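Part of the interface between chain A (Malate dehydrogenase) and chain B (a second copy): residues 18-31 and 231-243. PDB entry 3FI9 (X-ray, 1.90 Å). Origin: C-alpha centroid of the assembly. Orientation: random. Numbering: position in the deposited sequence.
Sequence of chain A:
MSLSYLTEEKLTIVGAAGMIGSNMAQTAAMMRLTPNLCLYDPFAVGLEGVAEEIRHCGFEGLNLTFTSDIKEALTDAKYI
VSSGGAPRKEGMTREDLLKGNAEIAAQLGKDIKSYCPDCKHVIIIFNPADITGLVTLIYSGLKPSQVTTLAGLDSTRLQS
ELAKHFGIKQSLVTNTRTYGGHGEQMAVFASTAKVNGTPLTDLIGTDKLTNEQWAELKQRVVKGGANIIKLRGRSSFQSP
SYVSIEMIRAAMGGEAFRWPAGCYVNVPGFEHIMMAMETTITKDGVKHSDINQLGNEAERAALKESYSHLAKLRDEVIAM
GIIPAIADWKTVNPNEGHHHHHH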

# COMPACT_ATOMS: atom_id res chain seq x y z
N GLY A 18 7.32 3.41 -10.38
CA GLY A 18 7.12 4.57 -9.53
C GLY A 18 6.41 4.35 -8.19
O GLY A 18 5.91 3.25 -7.88
N MET A 19 6.39 5.42 -7.40
CA MET A 19 5.76 5.39 -6.10
C MET A 19 4.26 5.12 -6.21
O MET A 19 3.71 4.28 -5.48
CB MET A 19 6.06 6.70 -5.35
CG MET A 19 7.59 6.84 -4.95
SD MET A 19 8.15 5.55 -3.78
CE MET A 19 6.99 5.79 -2.47
N ILE A 20 3.60 5.78 -7.14
CA ILE A 20 2.22 5.41 -7.43
C ILE A 20 2.00 3.97 -8.00
O ILE A 20 1.18 3.18 -7.47
CB ILE A 20 1.57 6.41 -8.40
CG1 ILE A 20 1.51 7.81 -7.78
CG2 ILE A 20 0.19 5.93 -8.76
CD1 ILE A 20 1.07 8.87 -8.78
N GLY A 21 2.70 3.64 -9.08
CA GLY A 21 2.51 2.30 -9.71
C GLY A 21 2.87 1.15 -8.77
O GLY A 21 2.23 0.09 -8.78
N SER A 22 3.91 1.32 -7.97
CA SER A 22 4.30 0.24 -7.04
C SER A 22 3.18 0.01 -5.98
O SER A 22 2.85 -1.14 -5.57
CB SER A 22 5.68 0.51 -6.43
OG SER A 22 5.71 1.61 -5.51
N ASN A 23 2.61 1.11 -5.51
CA ASN A 23 1.52 1.04 -4.54
C ASN A 23 0.32 0.41 -5.22
O ASN A 23 -0.38 -0.37 -4.61
CB ASN A 23 1.21 2.42 -3.94
CG ASN A 23 0.17 2.34 -2.79
OD1 ASN A 23 -1.01 2.21 -3.03
ND2 ASN A 23 0.63 2.50 -1.56
N MET A 24 0.12 0.69 -6.51
CA MET A 24 -0.99 0.07 -7.23
C MET A 24 -0.82 -1.44 -7.30
O MET A 24 -1.79 -2.19 -7.17
CB MET A 24 -1.12 0.62 -8.66
CG MET A 24 -1.57 2.12 -8.79
SD MET A 24 -1.52 2.54 -10.65
CE MET A 24 -2.54 4.00 -10.63
N ALA A 25 0.41 -1.86 -7.48
CA ALA A 25 0.67 -3.28 -7.60
C ALA A 25 0.31 -3.98 -6.31
O ALA A 25 -0.29 -5.04 -6.33
CB ALA A 25 2.18 -3.54 -7.93
N GLN A 26 0.72 -3.40 -5.20
CA GLN A 26 0.44 -3.98 -3.88
C GLN A 26 -1.08 -3.94 -3.65
O GLN A 26 -1.65 -4.87 -3.14
CB GLN A 26 1.19 -3.19 -2.79
CG GLN A 26 0.80 -3.71 -1.33
CD GLN A 26 1.47 -2.89 -0.24
OE1 GLN A 26 2.40 -2.11 -0.49
NE2 GLN A 26 0.95 -3.01 0.99
N THR A 27 -1.74 -2.86 -4.07
CA THR A 27 -3.18 -2.76 -3.85
C THR A 27 -3.96 -3.77 -4.68
O THR A 27 -4.93 -4.40 -4.19
CB THR A 27 -3.66 -1.31 -4.12
OG1 THR A 27 -2.96 -0.43 -3.22
CG2 THR A 27 -5.20 -1.16 -3.90
N ALA A 28 -3.57 -3.91 -5.93
CA ALA A 28 -4.26 -4.87 -6.81
C ALA A 28 -4.10 -6.30 -6.28
O ALA A 28 -5.05 -7.09 -6.29
CB ALA A 28 -3.67 -4.79 -8.22
N ALA A 29 -2.90 -6.61 -5.83
CA ALA A 29 -2.65 -7.94 -5.25
C ALA A 29 -3.45 -8.15 -3.97
O ALA A 29 -4.05 -9.20 -3.78
CB ALA A 29 -1.13 -8.13 -5.00
N MET A 30 -3.47 -7.16 -3.06
CA MET A 30 -4.27 -7.34 -1.85
C MET A 30 -5.74 -7.56 -2.15
O MET A 30 -6.43 -8.34 -1.47
CB MET A 30 -4.17 -6.10 -0.92
CG MET A 30 -2.81 -5.95 -0.23
SD MET A 30 -2.54 -4.41 0.75
CE MET A 30 -3.84 -4.76 2.03
N MET A 31 -6.24 -6.83 -3.15
CA MET A 31 -7.67 -6.90 -3.50
C MET A 31 -8.01 -8.22 -4.24
O MET A 31 -9.16 -8.45 -4.55
CB MET A 31 -8.08 -5.70 -4.37
CG MET A 31 -8.27 -4.37 -3.59
SD MET A 31 -8.86 -3.03 -4.75
CE MET A 31 -8.88 -1.67 -3.57
N LEU B 231 18.13 -1.85 -6.21
CA LEU B 231 17.14 -1.78 -7.33
C LEU B 231 16.18 -0.58 -7.19
O LEU B 231 15.95 0.15 -8.15
CB LEU B 231 16.37 -3.11 -7.48
CG LEU B 231 17.16 -4.41 -7.71
CD1 LEU B 231 16.20 -5.60 -7.67
CD2 LEU B 231 17.98 -4.40 -9.03
N ARG B 232 15.65 -0.38 -5.98
CA ARG B 232 14.71 0.69 -5.70
C ARG B 232 15.36 2.01 -5.35
O ARG B 232 14.71 3.05 -5.46
CB ARG B 232 13.76 0.30 -4.54
CG ARG B 232 12.86 -0.89 -4.81
CD ARG B 232 11.63 -0.89 -3.88
NE ARG B 232 10.67 0.12 -4.33
CZ ARG B 232 9.37 0.09 -4.08
NH1 ARG B 232 8.85 -0.89 -3.33
NH2 ARG B 232 8.59 1.04 -4.60
N GLY B 233 16.60 1.99 -4.87
CA GLY B 233 17.28 3.22 -4.48
C GLY B 233 16.95 3.58 -3.05
O GLY B 233 17.29 4.65 -2.57
N ARG B 234 16.25 2.67 -2.35
CA ARG B 234 15.95 2.87 -0.94
C ARG B 234 15.64 1.51 -0.33
O ARG B 234 15.48 0.53 -1.08
CB ARG B 234 14.75 3.81 -0.78
CG ARG B 234 13.49 3.36 -1.56
CD ARG B 234 12.28 4.31 -1.33
NE ARG B 234 12.26 5.47 -2.24
CZ ARG B 234 12.35 6.73 -1.84
NH1 ARG B 234 12.44 7.00 -0.55
NH2 ARG B 234 12.33 7.71 -2.72
N SER B 235 15.59 1.44 0.99
CA SER B 235 15.29 0.19 1.71
C SER B 235 13.88 -0.29 1.42
O SER B 235 13.00 0.53 1.15
CB SER B 235 15.43 0.39 3.22
OG SER B 235 16.78 0.49 3.58
N SER B 236 13.67 -1.60 1.47
CA SER B 236 12.33 -2.14 1.32
C SER B 236 11.35 -1.46 2.28
O SER B 236 11.70 -1.11 3.43
CB SER B 236 12.31 -3.67 1.53
OG SER B 236 12.34 -3.97 2.90
N PHE B 237 10.13 -1.24 1.80
CA PHE B 237 9.09 -0.67 2.68
C PHE B 237 7.72 -1.32 2.48
O PHE B 237 6.91 -1.38 3.40
CB PHE B 237 9.01 0.85 2.56
CG PHE B 237 8.71 1.34 1.16
CD1 PHE B 237 7.44 1.80 0.82
CD2 PHE B 237 9.69 1.36 0.20
CE1 PHE B 237 7.18 2.26 -0.50
CE2 PHE B 237 9.42 1.81 -1.11
CZ PHE B 237 8.17 2.26 -1.46
N GLN B 238 7.44 -1.81 1.29
CA GLN B 238 6.13 -2.44 1.07
C GLN B 238 6.00 -3.82 1.71
O GLN B 238 4.99 -4.11 2.41
CB GLN B 238 5.82 -2.50 -0.41
CG GLN B 238 5.81 -1.12 -1.03
CD GLN B 238 5.40 -1.11 -2.48
OE1 GLN B 238 6.20 -0.81 -3.37
NE2 GLN B 238 4.12 -1.39 -2.73
N SER B 239 6.99 -4.69 1.48
CA SER B 239 6.93 -6.03 2.05
C SER B 239 6.99 -6.08 3.61
O SER B 239 6.16 -6.76 4.19
CB SER B 239 7.86 -7.06 1.36
OG SER B 239 9.22 -6.66 1.35
N PRO B 240 7.94 -5.35 4.26
CA PRO B 240 7.99 -5.34 5.72
C PRO B 240 6.68 -4.82 6.29
O PRO B 240 6.24 -5.29 7.32
CB PRO B 240 9.08 -4.34 6.06
CG PRO B 240 9.44 -3.66 4.81
CD PRO B 240 9.04 -4.55 3.69
N SER B 241 6.10 -3.84 5.62
CA SER B 241 4.82 -3.24 6.06
C SER B 241 3.72 -4.25 5.90
O SER B 241 3.00 -4.60 6.87
CB SER B 241 4.50 -1.98 5.24
OG SER B 241 3.10 -1.69 5.38
N TYR B 242 3.58 -4.78 4.70
CA TYR B 242 2.54 -5.75 4.46
C TYR B 242 2.59 -6.96 5.44
O TYR B 242 1.55 -7.33 6.08
CB TYR B 242 2.50 -6.26 2.99
CG TYR B 242 1.41 -7.27 2.78
CD1 TYR B 242 0.05 -6.86 2.71
CD2 TYR B 242 1.69 -8.63 2.66
CE1 TYR B 242 -0.96 -7.80 2.53
CE2 TYR B 242 0.64 -9.58 2.48
CZ TYR B 242 -0.66 -9.15 2.42
OH TYR B 242 -1.70 -10.07 2.29
N VAL B 243 3.76 -7.57 5.57
CA VAL B 243 3.85 -8.79 6.40
C VAL B 243 3.55 -8.48 7.91
O VAL B 243 2.86 -9.24 8.62
CB VAL B 243 5.17 -9.53 6.16
CG1 VAL B 243 5.27 -10.78 7.07
CG2 VAL B 243 5.28 -9.94 4.62

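This is a helix-to-helix contact between two copies of malate dehydrogenase, with a polar centre built around Gln238(B) and a methionine-aromatic contact toward each end. The helix of chain A that starts at Met19(A) and the helix of chain B that starts at Gln238(B) run in broadly the same direction, with 31° between their axes. The axes come no closer than 12.0 Å, so side chains bridge the gap. Together the two stretches bury 409 Å².

Gln238(B) is the hub. It lies in the first turn of its helix, its CA-to-CB bond points toward chain A, and it has the largest covered area of any residue here, 76 Å². Its amide nitrogen makes two hydrogen bonds to chain A. One runs from Gln238(B) NE2 to the backbone oxygen Ser22(A) O, at 3.1 Å. The other runs from Gln238(B) NE2 to Gln26(A) OE1, at 2.9 Å. Both are nearly straight, at 174° and 178°, so the two hydrogens of the amide are each well aimed. Ser22(A) O also accepts the helical hydrogen bond from Gln26(A) N, at 3.1 Å. The bond from chain B therefore adds to the helix pairing and does not replace it.

The other end of the same amide is held within chain B. Arg232(B) NH1 donates to Gln238(B) OE1 at 2.7 Å, and a weak bond joins Arg232(B) NH2 to the same oxygen at 3.3 Å. The arginine thus braces the glutamine that reaches across. It also makes its own contact: Arg232(B) NH2 donates a weak hydrogen bond to Ser22(A) OG at 3.1 Å, with the hydroxyl near the plane of the guanidinium. Ser22(A) OG in turn donates to Gly18(A) O at 2.9 Å, back in its own chain.

Apolar contacts lie beyond this network. Near the start of the chain A helix, Met19(A) CE comes to 3.9 Å from Phe237(B) CZ. The sulfur, Met19(A) SD, lies 5.2 Å from the Phe237(B) ring centroid, in an oblique approach. Phe237(B) is the N-cap residue of its helix. Farther along, Met30(A) CG packs 3.8 Å from Tyr242(B) CE1, and Met30(A) SD is 5.1 Å from that ring's centroid, again obliquely. Both methionines leave the backbone sideways, and their ends come nearer to chain B. Gln26(A) NE2 lies 4.1 Å from Tyr242(B) CB, so Gln26(A) touches both the polar centre and the tyrosine.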